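Local atomic coordinates of DMATS type aromatic prenyltransferase (PDB entry 6ZRZ), a protein that probably transfers a dimethylallyl group from its diphosphate to tryptophan, as a 5-dimethylallyl tryptophan synthase of the DMATS family of aromatic prenyltransferases. Residues A[274-279]-A[324-329]; A[65-70]-A[338-343]; A[132-137]-A[148-153]. All coordinates share one frame; numbering follows the deposited sequence.

Interaction 1: residues A[274-279]-A[324-329]. With TRP (tryptophan), chain D; 6C7 (S-(3-methylbut-2-en-1-yl) trihydrogen thiodiphosphate), chain C.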
loop_
_atom_site.group_PDB
_atom_site.type_symbol
_atom_site.label_atom_id
_atom_site.label_comp_id
_atom_site.label_asym_id
_atom_site.label_seq_id
_atom_site.Cartn_x
_atom_site.Cartn_y
_atom_site.Cartn_z
ATOM N N TYR A 274 10.093 -2.231 -0.174
ATOM C CA TYR A 274 9.146 -2.406 0.953
ATOM C C TYR A 274 9.602 -3.526 1.880
ATOM O O TYR A 274 9.786 -4.692 1.436
ATOM C CB TYR A 274 7.751 -2.744 0.437
ATOM C CG TYR A 274 7.208 -1.782 -0.597
ATOM C CD1 TYR A 274 6.273 -0.793 -0.266
ATOM C CD2 TYR A 274 7.576 -1.908 -1.928
ATOM C CE1 TYR A 274 5.792 0.087 -1.237
ATOM C CE2 TYR A 274 7.075 -1.071 -2.904
ATOM C CZ TYR A 274 6.192 -0.068 -2.563
ATOM O OH TYR A 274 5.779 0.769 -3.546
ATOM N N ILE A 275 9.731 -3.225 3.155
ATOM C CA ILE A 275 10.063 -4.212 4.197
ATOM C C ILE A 275 8.893 -4.344 5.178
ATOM O O ILE A 275 8.479 -3.371 5.784
ATOM C CB ILE A 275 11.384 -3.841 4.875
ATOM C CG1 ILE A 275 12.516 -3.881 3.849
ATOM C CG2 ILE A 275 11.632 -4.763 6.061
ATOM C CD1 ILE A 275 13.868 -3.485 4.378
ATOM N N PRO A 276 8.327 -5.561 5.341
ATOM C CA PRO A 276 7.213 -5.802 6.272
ATOM C C PRO A 276 7.688 -5.863 7.729
ATOM O O PRO A 276 7.744 -6.906 8.330
ATOM C CB PRO A 276 6.645 -7.129 5.804
ATOM C CG PRO A 276 7.859 -7.835 5.231
ATOM C CD PRO A 276 8.751 -6.763 4.644
ATOM N N VAL A 277 7.998 -4.696 8.262
ATOM C CA VAL A 277 8.639 -4.501 9.575
ATOM C C VAL A 277 7.851 -5.234 10.667
ATOM O O VAL A 277 8.469 -5.611 11.644
ATOM C CB VAL A 277 8.812 -3.000 9.879
ATOM C CG1 VAL A 277 7.481 -2.272 10.076
ATOM C CG2 VAL A 277 9.698 -2.787 11.078
ATOM N N ARG A 278 6.528 -5.408 10.513
ATOM C CA ARG A 278 5.680 -6.058 11.530
ATOM C C ARG A 278 6.152 -7.478 11.828
ATOM O O ARG A 278 5.870 -7.958 12.928
ATOM C CB ARG A 278 4.212 -6.124 11.107
ATOM C CG ARG A 278 3.933 -6.887 9.819
ATOM C CD ARG A 278 2.508 -6.567 9.437
ATOM N NE ARG A 278 1.946 -7.307 8.296
ATOM C CZ ARG A 278 2.137 -7.043 7.004
ATOM N NH1 ARG A 278 2.997 -6.128 6.626
ATOM N NH2 ARG A 278 1.509 -7.768 6.079
ATOM N N ASP A 279 6.829 -8.133 10.893
ATOM C CA ASP A 279 7.320 -9.516 11.059
ATOM C C ASP A 279 8.677 -9.557 11.746
ATOM O O ASP A 279 9.151 -10.689 11.974
ATOM C CB ASP A 279 7.393 -10.229 9.708
ATOM C CG ASP A 279 6.065 -10.735 9.197
ATOM O OD1 ASP A 279 4.994 -10.341 9.749
ATOM O OD2 ASP A 279 6.094 -11.513 8.207
ATOM N N ILE A 324 2.254 -0.635 12.416
ATOM C CA ILE A 324 3.161 -0.297 11.301
ATOM C C ILE A 324 3.385 -1.593 10.509
ATOM O O ILE A 324 4.182 -2.431 10.943
ATOM C CB ILE A 324 4.473 0.361 11.751
ATOM C CG1 ILE A 324 4.224 1.610 12.600
ATOM C CG2 ILE A 324 5.321 0.669 10.548
ATOM C CD1 ILE A 324 5.496 2.247 13.156
ATOM N N ALA A 325 2.735 -1.713 9.359
ATOM C CA ALA A 325 2.748 -2.950 8.558
ATOM C C ALA A 325 4.031 -3.033 7.728
ATOM O O ALA A 325 4.680 -4.108 7.716
ATOM C CB ALA A 325 1.538 -3.016 7.702
ATOM N N TYR A 326 4.352 -1.974 7.004
ATOM C CA TYR A 326 5.544 -1.887 6.141
ATOM C C TYR A 326 6.225 -0.544 6.342
ATOM O O TYR A 326 5.587 0.458 6.656
ATOM C CB TYR A 326 5.223 -1.942 4.643
ATOM C CG TYR A 326 4.872 -3.278 4.078
ATOM C CD1 TYR A 326 5.831 -4.082 3.498
ATOM C CD2 TYR A 326 3.586 -3.756 4.150
ATOM C CE1 TYR A 326 5.510 -5.315 2.935
ATOM C CE2 TYR A 326 3.246 -5.002 3.644
ATOM C CZ TYR A 326 4.214 -5.793 3.029
ATOM O OH TYR A 326 3.890 -7.038 2.525
ATOM N N LEU A 327 7.512 -0.534 6.099
ATOM C CA LEU A 327 8.254 0.688 5.815
ATOM C C LEU A 327 8.795 0.591 4.409
ATOM O O LEU A 327 9.151 -0.512 3.978
ATOM C CB LEU A 327 9.394 0.858 6.815
ATOM C CG LEU A 327 8.992 1.040 8.263
ATOM C CD1 LEU A 327 10.236 1.033 9.134
ATOM C CD2 LEU A 327 8.171 2.314 8.459
ATOM N N ALA A 328 8.900 1.706 3.726
ATOM C CA ALA A 328 9.412 1.734 2.344
ATOM C C ALA A 328 10.384 2.893 2.178
ATOM O O ALA A 328 10.133 4.004 2.756
ATOM C CB ALA A 328 8.266 1.840 1.386
ATOM N N LEU A 329 11.418 2.663 1.374
ATOM C CA LEU A 329 12.314 3.710 0.862
ATOM C C LEU A 329 12.080 3.808 -0.636
ATOM O O LEU A 329 12.278 2.781 -1.335
ATOM C CB LEU A 329 13.753 3.344 1.191
ATOM C CG LEU A 329 14.781 4.358 0.716
ATOM C CD1 LEU A 329 14.603 5.663 1.450
ATOM C CD2 LEU A 329 16.190 3.836 0.891
HETATM N N TRP D . -1.235 -6.760 3.200
HETATM C CA TRP D . -0.748 -7.258 1.890
HETATM C C TRP D . 0.708 -7.735 1.999
HETATM O O TRP D . 1.396 -7.590 3.036
HETATM C CB TRP D . -0.907 -6.196 0.796
HETATM C CG TRP D . -0.278 -4.866 1.093
HETATM C CD1 TRP D . -0.853 -3.801 1.739
HETATM C CD2 TRP D . 1.056 -4.448 0.746
HETATM N NE1 TRP D . 0.038 -2.762 1.820
HETATM C CE2 TRP D . 1.210 -3.121 1.208
HETATM C CE3 TRP D . 2.120 -5.054 0.072
HETATM C CZ2 TRP D . 2.394 -2.404 1.033
HETATM C CZ3 TRP D . 3.285 -4.346 -0.106
HETATM C CH2 TRP D . 3.427 -3.044 0.382
HETATM O OXT TRP D . 1.225 -8.298 1.006
HETATM O O4 6C7 C . 4.918 5.271 -5.293
HETATM P P1 6C7 C . 3.563 5.283 -4.382
HETATM O O6 6C7 C . 3.764 5.896 -3.054
HETATM O O5 6C7 C . 2.453 6.090 -5.267
HETATM O O2 6C7 C . 2.974 3.765 -4.335
HETATM P P3 6C7 C . 2.874 2.906 -2.962
HETATM O O8 6C7 C . 4.419 2.716 -2.551
HETATM O O7 6C7 C . 2.112 3.542 -1.865
HETATM S S9 6C7 C . 2.275 1.266 -3.438
HETATM C C10 6C7 C . 2.324 0.399 -1.859
HETATM C C11 6C7 C . 0.909 -0.227 -1.729
HETATM C C12 6C7 C . 0.605 -1.675 -2.176
HETATM C C13 6C7 C . -0.802 -2.213 -2.034
HETATM C C14 6C7 C . 1.661 -2.594 -2.792
#
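Tyr326 and Arg278 meet across this contact and share one carboxylate oxygen of the bound tryptophan. Tyr326 OH gives a hydrogen bond of 2.6 Å to ligand atom O, which lies at the edge of the phenol ring. Arg278 NH2 reaches the same oxygen at 3.1 Å. The second terminal nitrogen, NH1, donates to Ala325 O at 2.8 Å. That oxygen lies in the guanidinium plane, but NH1 stands above the carbonyl plane, 57° out of it. The Arg278 chain runs extended from CG to NE, which carries the guanidinium group alongside Ala325 to the ligand carboxylate. Asp59 adds a salt bridge to NH2. The Tyr326 ring is sandwiched. Pro276 CB makes a CH-pi contact over one face, 4.0 Å from the centroid, and the ligand indole covers the opposite face. With an alanine at Tyr326, the carboxylate would probably lose its short phenol bond and the indole its aromatic floor. Behind these groups, Ile275 and Leu327 form an antiparallel hydrogen-bonded pair. Pro276 then turns the chain away as the centre of an inverse gamma turn. Tyr274 pairs with Ala328 and sends its OH to O8 of the thiodiphosphate at 2.6 Å. Strand 324-332, the end of strand 270-275 and the 3-10 turn after it thus hold tryptophan and the prenyl-donor analogue: a cationic and a phenolic donor serve the carboxylate, and a second phenol serves the analogue's phosphate.

Interaction 2: residues A[65-70]-A[338-343]. With 6C7 (S-(3-methylbut-2-en-1-yl) trihydrogen thiodiphosphate), chain C; TRP (tryptophan), chain D.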
loop_
_atom_site.group_PDB
_atom_site.type_symbol
_atom_site.label_atom_id
_atom_site.label_comp_id
_atom_site.label_asym_id
_atom_site.label_seq_id
_atom_site.Cartn_x
_atom_site.Cartn_y
_atom_site.Cartn_z
ATOM N N GLU A 65 -6.279 0.295 4.389
ATOM C CA GLU A 65 -4.959 0.584 4.993
ATOM C C GLU A 65 -4.592 2.025 4.716
ATOM O O GLU A 65 -4.983 2.558 3.661
ATOM C CB GLU A 65 -3.912 -0.373 4.437
ATOM C CG GLU A 65 -2.589 -0.264 5.134
ATOM C CD GLU A 65 -1.521 -1.153 4.506
ATOM O OE1 GLU A 65 -0.981 -0.772 3.438
ATOM O OE2 GLU A 65 -1.236 -2.185 5.093
ATOM N N PHE A 66 -3.870 2.659 5.627
ATOM C CA PHE A 66 -3.432 4.057 5.451
ATOM C C PHE A 66 -1.941 4.097 5.226
ATOM O O PHE A 66 -1.225 3.138 5.531
ATOM C CB PHE A 66 -3.797 4.903 6.669
ATOM C CG PHE A 66 -5.279 4.959 6.951
ATOM C CD1 PHE A 66 -6.112 5.761 6.195
ATOM C CD2 PHE A 66 -5.824 4.218 7.979
ATOM C CE1 PHE A 66 -7.470 5.796 6.439
ATOM C CE2 PHE A 66 -7.191 4.258 8.232
ATOM C CZ PHE A 66 -8.008 5.047 7.461
ATOM N N SER A 67 -1.469 5.193 4.731
ATOM C CA SER A 67 -0.019 5.408 4.611
ATOM C C SER A 67 0.294 6.895 4.690
ATOM O O SER A 67 -0.582 7.735 4.311
ATOM C CB SER A 67 0.567 4.754 3.400
ATOM O OG SER A 67 0.158 5.361 2.187
ATOM N N LEU A 68 1.463 7.189 5.248
ATOM C CA LEU A 68 2.048 8.545 5.250
ATOM C C LEU A 68 3.369 8.466 4.567
ATOM O O LEU A 68 4.224 7.649 5.004
ATOM C CB LEU A 68 2.237 9.060 6.652
ATOM C CG LEU A 68 0.984 9.402 7.423
ATOM C CD1 LEU A 68 1.366 9.775 8.847
ATOM C CD2 LEU A 68 0.238 10.535 6.756
ATOM N N SER A 69 3.519 9.266 3.537
ATOM C CA SER A 69 4.740 9.379 2.751
ATOM C C SER A 69 5.445 10.692 3.115
ATOM O O SER A 69 4.800 11.793 3.042
ATOM C CB SER A 69 4.410 9.300 1.317
ATOM O OG SER A 69 5.554 8.975 0.575
ATOM N N PHE A 70 6.704 10.600 3.488
ATOM C CA PHE A 70 7.538 11.739 3.933
ATOM C C PHE A 70 8.614 12.031 2.883
ATOM O O PHE A 70 9.424 11.162 2.586
ATOM C CB PHE A 70 8.173 11.432 5.283
ATOM C CG PHE A 70 7.193 11.157 6.393
ATOM C CD1 PHE A 70 6.826 12.158 7.287
ATOM C CD2 PHE A 70 6.657 9.900 6.567
ATOM C CE1 PHE A 70 5.926 11.889 8.311
ATOM C CE2 PHE A 70 5.784 9.631 7.606
ATOM C CZ PHE A 70 5.412 10.618 8.469
ATOM N N ARG A 338 12.306 9.186 -0.590
ATOM C CA ARG A 338 11.005 9.345 0.090
ATOM C C ARG A 338 10.856 8.150 1.037
ATOM O O ARG A 338 11.294 7.030 0.653
ATOM C CB ARG A 338 9.938 9.483 -1.006
ATOM C CG ARG A 338 8.493 9.504 -0.532
ATOM C CD ARG A 338 7.553 10.021 -1.634
ATOM N NE ARG A 338 7.477 9.113 -2.792
ATOM C CZ ARG A 338 6.663 8.068 -2.907
ATOM N NH1 ARG A 338 6.694 7.325 -4.007
ATOM N NH2 ARG A 338 5.805 7.784 -1.943
ATOM N N VAL A 339 10.363 8.373 2.255
ATOM C CA VAL A 339 10.143 7.275 3.249
ATOM C C VAL A 339 8.637 7.156 3.502
ATOM O O VAL A 339 8.020 8.149 3.802
ATOM C CB VAL A 339 10.906 7.524 4.549
ATOM C CG1 VAL A 339 10.649 6.440 5.569
ATOM C CG2 VAL A 339 12.396 7.701 4.302
ATOM N N THR A 340 8.083 5.957 3.391
ATOM C CA THR A 340 6.626 5.725 3.599
ATOM C C THR A 340 6.425 4.712 4.721
ATOM O O THR A 340 7.123 3.704 4.720
ATOM C CB THR A 340 5.943 5.287 2.303
ATOM O OG1 THR A 340 6.277 6.222 1.289
ATOM C CG2 THR A 340 4.436 5.260 2.433
ATOM N N ALA A 341 5.490 4.997 5.618
ATOM C CA ALA A 341 4.987 4.081 6.648
ATOM C C ALA A 341 3.555 3.702 6.293
ATOM O O ALA A 341 2.719 4.590 6.020
ATOM C CB ALA A 341 5.095 4.712 8.006
ATOM N N TYR A 342 3.328 2.409 6.191
ATOM C CA TYR A 342 2.019 1.790 5.939
ATOM C C TYR A 342 1.426 1.448 7.284
ATOM O O TYR A 342 2.072 0.731 8.064
ATOM C CB TYR A 342 2.202 0.609 4.994
ATOM C CG TYR A 342 2.701 1.074 3.671
ATOM C CD1 TYR A 342 1.830 1.371 2.628
ATOM C CD2 TYR A 342 4.063 1.363 3.499
ATOM C CE1 TYR A 342 2.301 1.916 1.433
ATOM C CE2 TYR A 342 4.541 1.842 2.294
ATOM C CZ TYR A 342 3.657 2.150 1.274
ATOM O OH TYR A 342 4.153 2.662 0.105
ATOM N N LEU A 343 0.228 1.931 7.534
ATOM C CA LEU A 343 -0.394 1.973 8.881
ATOM C C LEU A 343 -1.712 1.226 8.835
ATOM O O LEU A 343 -2.624 1.627 8.008
ATOM C CB LEU A 343 -0.614 3.414 9.306
ATOM C CG LEU A 343 0.626 4.317 9.305
ATOM C CD1 LEU A 343 0.260 5.741 9.674
ATOM C CD2 LEU A 343 1.699 3.780 10.223
HETATM O O4 6C7 C . 4.918 5.271 -5.293
HETATM P P1 6C7 C . 3.563 5.283 -4.382
HETATM O O6 6C7 C . 3.764 5.896 -3.054
HETATM O O5 6C7 C . 2.453 6.090 -5.267
HETATM O O2 6C7 C . 2.974 3.765 -4.335
HETATM P P3 6C7 C . 2.874 2.906 -2.962
HETATM O O8 6C7 C . 4.419 2.716 -2.551
HETATM O O7 6C7 C . 2.112 3.542 -1.865
HETATM S S9 6C7 C . 2.275 1.266 -3.438
HETATM C C10 6C7 C . 2.324 0.399 -1.859
HETATM C C11 6C7 C . 0.909 -0.227 -1.729
HETATM C C12 6C7 C . 0.605 -1.675 -2.176
HETATM C C13 6C7 C . -0.802 -2.213 -2.034
HETATM C C14 6C7 C . 1.661 -2.594 -2.792
HETATM N N TRP D . -1.235 -6.760 3.200
HETATM C CA TRP D . -0.748 -7.258 1.890
HETATM C C TRP D . 0.708 -7.735 1.999
HETATM O O TRP D . 1.396 -7.590 3.036
HETATM C CB TRP D . -0.907 -6.196 0.796
HETATM C CG TRP D . -0.278 -4.866 1.093
HETATM C CD1 TRP D . -0.853 -3.801 1.739
HETATM C CD2 TRP D . 1.056 -4.448 0.746
HETATM N NE1 TRP D . 0.038 -2.762 1.820
HETATM C CE2 TRP D . 1.210 -3.121 1.208
HETATM C CE3 TRP D . 2.120 -5.054 0.072
HETATM C CZ2 TRP D . 2.394 -2.404 1.033
HETATM C CZ3 TRP D . 3.285 -4.346 -0.106
HETATM C CH2 TRP D . 3.427 -3.044 0.382
HETATM O OXT TRP D . 1.225 -8.298 1.006
#
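Ser69 OG is gripped by two groups of the facing strand. Arg338 NH2 donates to it at 2.8 Å, with an N-H...O angle of 164° and the oxygen in the guanidinium plane. Thr340 OG1 lies 2.9 Å from Ser69 OG in a hydrogen bond that either hydroxyl could donate. Ser69 holds OG opposite its own backbone N (chi1 -161°), which brings OG within bonding distance of both Arg338 NH2 and Thr340 OG1. The same Arg338 nitrogen, NH2, also reaches O6 of the thiodiphosphate at 3.0 Å, and NH1 bonds O4 at 3.0 Å. Ser69 is therefore a second-shell residue that steadies a phosphate-binding arginine. Arg338 is bent at chi3 (66°), which folds its head back toward Ser69 and the ligand.

The two strands are the first and last of the antiparallel ABBA barrel, and their pairing closes it. Phe66 with Leu343, Leu68 with Ala341 and Phe70 with Val339 are hydrogen-bonded pairs. Their side chains face outward, and helix 303-312 covers much of this side. Ser67, Ser69, Thr340 and Tyr342 face the barrel interior.

There Glu65 OE1 accepts the indole N-H of the ligand at 2.8 Å from TRP NE1. The same OE1 sits at the edge of the Tyr342 ring, 3.6 Å from CD1. Tyr342 has one face toward the indole, with CZ2 offset toward the rim. Its OH ends 2.7 Å from O8 of the thiodiphosphate. Ser67 packs its CB 3.7 Å from Tyr342 CD1, while its OG bonds Arg79.

Interaction 3: residues A[132-137]-A[148-153]. With 6C7 (S-(3-methylbut-2-en-1-yl) trihydrogen thiodiphosphate), chain C.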
loop_
_atom_site.group_PDB
_atom_site.type_symbol
_atom_site.label_atom_id
_atom_site.label_comp_id
_atom_site.label_asym_id
_atom_site.label_seq_id
_atom_site.Cartn_x
_atom_site.Cartn_y
_atom_site.Cartn_z
ATOM N N LEU A 132 -6.359 -10.961 -4.954
ATOM C CA LEU A 132 -7.153 -9.731 -5.143
ATOM C C LEU A 132 -7.582 -9.641 -6.603
ATOM O O LEU A 132 -7.007 -10.344 -7.452
ATOM C CB LEU A 132 -6.342 -8.479 -4.757
ATOM C CG LEU A 132 -5.273 -8.050 -5.758
ATOM C CD1 LEU A 132 -4.892 -6.573 -5.597
ATOM C CD2 LEU A 132 -4.032 -8.958 -5.645
ATOM N N ALA A 133 -8.558 -8.774 -6.857
ATOM C CA ALA A 133 -9.036 -8.411 -8.199
ATOM C C ALA A 133 -8.689 -6.959 -8.463
ATOM O O ALA A 133 -8.120 -6.680 -9.554
ATOM C CB ALA A 133 -10.522 -8.678 -8.321
ATOM N N LEU A 134 -9.013 -6.059 -7.540
ATOM C CA LEU A 134 -8.812 -4.596 -7.759
ATOM C C LEU A 134 -8.804 -3.866 -6.427
ATOM O O LEU A 134 -9.790 -3.934 -5.700
ATOM C CB LEU A 134 -9.898 -4.059 -8.703
ATOM C CG LEU A 134 -9.641 -2.656 -9.256
ATOM C CD1 LEU A 134 -10.331 -2.439 -10.587
ATOM C CD2 LEU A 134 -10.055 -1.587 -8.268
ATOM N N TRP A 135 -7.709 -3.174 -6.144
ATOM C CA TRP A 135 -7.600 -2.225 -5.042
ATOM C C TRP A 135 -7.440 -0.839 -5.644
ATOM O O TRP A 135 -6.904 -0.714 -6.773
ATOM C CB TRP A 135 -6.460 -2.560 -4.104
ATOM C CG TRP A 135 -6.578 -3.897 -3.429
ATOM C CD1 TRP A 135 -7.687 -4.669 -3.278
ATOM C CD2 TRP A 135 -5.516 -4.574 -2.757
ATOM N NE1 TRP A 135 -7.380 -5.797 -2.558
ATOM C CE2 TRP A 135 -6.051 -5.762 -2.223
ATOM C CE3 TRP A 135 -4.164 -4.272 -2.542
ATOM C CZ2 TRP A 135 -5.268 -6.677 -1.533
ATOM C CZ3 TRP A 135 -3.385 -5.196 -1.863
ATOM C CH2 TRP A 135 -3.947 -6.363 -1.352
ATOM N N CYS A 136 -7.806 0.157 -4.885
ATOM C CA CYS A 136 -7.649 1.581 -5.262
ATOM C C CYS A 136 -6.944 2.317 -4.122
ATOM O O CYS A 136 -7.351 2.111 -2.951
ATOM C CB CYS A 136 -9.018 2.146 -5.609
ATOM S SG CYS A 136 -9.003 3.908 -5.964
ATOM N N ALA A 137 -5.914 3.089 -4.431
ATOM C CA ALA A 137 -5.289 3.975 -3.446
ATOM C C ALA A 137 -5.587 5.417 -3.836
ATOM O O ALA A 137 -5.496 5.748 -5.034
ATOM C CB ALA A 137 -3.812 3.708 -3.323
ATOM N N VAL A 148 -5.307 9.128 -7.952
ATOM C CA VAL A 148 -5.948 7.797 -7.914
ATOM C C VAL A 148 -4.982 6.800 -8.533
ATOM O O VAL A 148 -4.416 7.092 -9.608
ATOM C CB VAL A 148 -7.303 7.802 -8.617
ATOM C CG1 VAL A 148 -7.878 6.391 -8.696
ATOM C CG2 VAL A 148 -8.291 8.756 -7.944
ATOM N N LYS A 149 -4.810 5.677 -7.848
ATOM C CA LYS A 149 -3.955 4.548 -8.236
ATOM C C LYS A 149 -4.845 3.308 -8.240
ATOM O O LYS A 149 -5.691 3.204 -7.345
ATOM C CB LYS A 149 -2.812 4.410 -7.225
ATOM C CG LYS A 149 -1.633 5.330 -7.451
ATOM C CD LYS A 149 -0.358 4.803 -6.824
ATOM C CE LYS A 149 0.156 3.597 -7.561
ATOM N NZ LYS A 149 0.095 3.832 -9.023
ATOM N N VAL A 150 -4.698 2.440 -9.225
ATOM C CA VAL A 150 -5.412 1.143 -9.245
ATOM C C VAL A 150 -4.386 0.015 -9.234
ATOM O O VAL A 150 -3.404 0.099 -9.974
ATOM C CB VAL A 150 -6.384 1.092 -10.431
ATOM C CG1 VAL A 150 -7.076 -0.253 -10.539
ATOM C CG2 VAL A 150 -7.425 2.212 -10.304
ATOM N N TYR A 151 -4.596 -0.978 -8.368
ATOM C CA TYR A 151 -3.740 -2.163 -8.206
ATOM C C TYR A 151 -4.470 -3.381 -8.738
ATOM O O TYR A 151 -5.615 -3.614 -8.337
ATOM C CB TYR A 151 -3.372 -2.409 -6.752
ATOM C CG TYR A 151 -2.653 -1.263 -6.118
ATOM C CD1 TYR A 151 -1.276 -1.261 -5.929
ATOM C CD2 TYR A 151 -3.373 -0.154 -5.725
ATOM C CE1 TYR A 151 -0.644 -0.161 -5.360
ATOM C CE2 TYR A 151 -2.764 0.938 -5.147
ATOM C CZ TYR A 151 -1.403 0.932 -4.941
ATOM O OH TYR A 151 -0.887 2.049 -4.340
ATOM N N LEU A 152 -3.801 -4.133 -9.596
ATOM C CA LEU A 152 -4.361 -5.341 -10.232
ATOM C C LEU A 152 -3.424 -6.517 -9.983
ATOM O O LEU A 152 -2.262 -6.308 -9.542
ATOM C CB LEU A 152 -4.545 -5.060 -11.723
ATOM C CG LEU A 152 -5.357 -3.806 -12.073
ATOM C CD1 LEU A 152 -5.175 -3.428 -13.515
ATOM C CD2 LEU A 152 -6.826 -4.024 -11.770
ATOM N N ASN A 153 -3.912 -7.714 -10.275
ATOM C CA ASN A 153 -3.319 -9.018 -9.864
ATOM C C ASN A 153 -2.734 -9.748 -11.069
ATOM O O ASN A 153 -3.489 -10.392 -11.837
ATOM C CB ASN A 153 -4.367 -9.908 -9.232
ATOM C CG ASN A 153 -3.842 -11.257 -8.790
ATOM O OD1 ASN A 153 -2.630 -11.494 -8.777
ATOM N ND2 ASN A 153 -4.748 -12.136 -8.404
HETATM O O4 6C7 C . 4.918 5.271 -5.293
HETATM P P1 6C7 C . 3.563 5.283 -4.382
HETATM O O6 6C7 C . 3.764 5.896 -3.054
HETATM O O5 6C7 C . 2.453 6.090 -5.267
HETATM O O2 6C7 C . 2.974 3.765 -4.335
HETATM P P3 6C7 C . 2.874 2.906 -2.962
HETATM O O8 6C7 C . 4.419 2.716 -2.551
HETATM O O7 6C7 C . 2.112 3.542 -1.865
HETATM S S9 6C7 C . 2.275 1.266 -3.438
HETATM C C10 6C7 C . 2.324 0.399 -1.859
HETATM C C11 6C7 C . 0.909 -0.227 -1.729
HETATM C C12 6C7 C . 0.605 -1.675 -2.176
HETATM C C13 6C7 C . -0.802 -2.213 -2.034
HETATM C C14 6C7 C . 1.661 -2.594 -2.792
HETATM O O HOH W 1 -6.570 -8.166 -11.253
#
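Trp135 and Tyr151 are paired across the antiparallel beta hairpin of strands 135-139 and 147-152, part of the ABBA barrel. They form a hydrogen-bonded pair. Tyr151 N to Trp135 O measures 2.8 Å and is almost straight, at 177°. Both side chains lie on the inner side, and their CB atoms are 4.1 Å apart. From there the rings diverge and approach the dimethylallyl tail of the thiodiphosphate differently. Tyr151 turns one face to it, with methyl C13 lying over the rim of the ring. Trp135 meets the same methyl with its edge, and CZ3 is 3.9 Å from C13. The two rings thus form an aromatic wall against the prenyl tail. Leu132 CD1 sits over the centre of the Trp135 ring. Trp135 also touches the bound tryptophan, and its NE1 is bonded to Glu83.

The edge of Tyr151 rests against Ala137, whose CB is 3.5 Å from CE2. Tyr151 CG is anti to the carbonyl carbon (chi1 -59°), and the ring leans diagonally across to Ala137 CB. Tyr151 OH comes within 3.4 Å of the ligand sulfur S9. Lys149, paired with Ala137, lays its CD near phosphate oxygen O5 in the conformer described, while its NZ has a salt bridge to Asp194.

On the other side of the sheet, the side chain of Leu134 crosses Val150, with CG 3.7 Å from CG1, and runs beside that of Leu152. Helix 91-109 covers Leu134 and Val150.

Beyond the strand, Asn153 ND2 donates to Leu132 O at 3.0 Å and also bonds Gly130 O. A water completes this end: it donates to Ala133 O and accepts from Asn153 N, at 2.9 Å from that nitrogen.

In the fold
All three contacts belong to one ten-stranded antiparallel barrel. Interaction 2 joins its first and last strands, which lie 268 residues apart at the closest ends, and so closes the circle. Along the chain, interaction 3 comes before interaction 1, and both are nested within the loop closed by interaction 2. Interactions 1 and 2 are neighbours: strands 324-332 and 338-344 lie side by side, and the centres are about 10 Å apart. Interaction 3 is across the barrel, its centre about 19 Å from that of interaction 1 and 17 Å from that of interaction 2. Tryptophan and the prenyl-donor analogue lie between these walls, and all three contacts touch the thiodiphosphate.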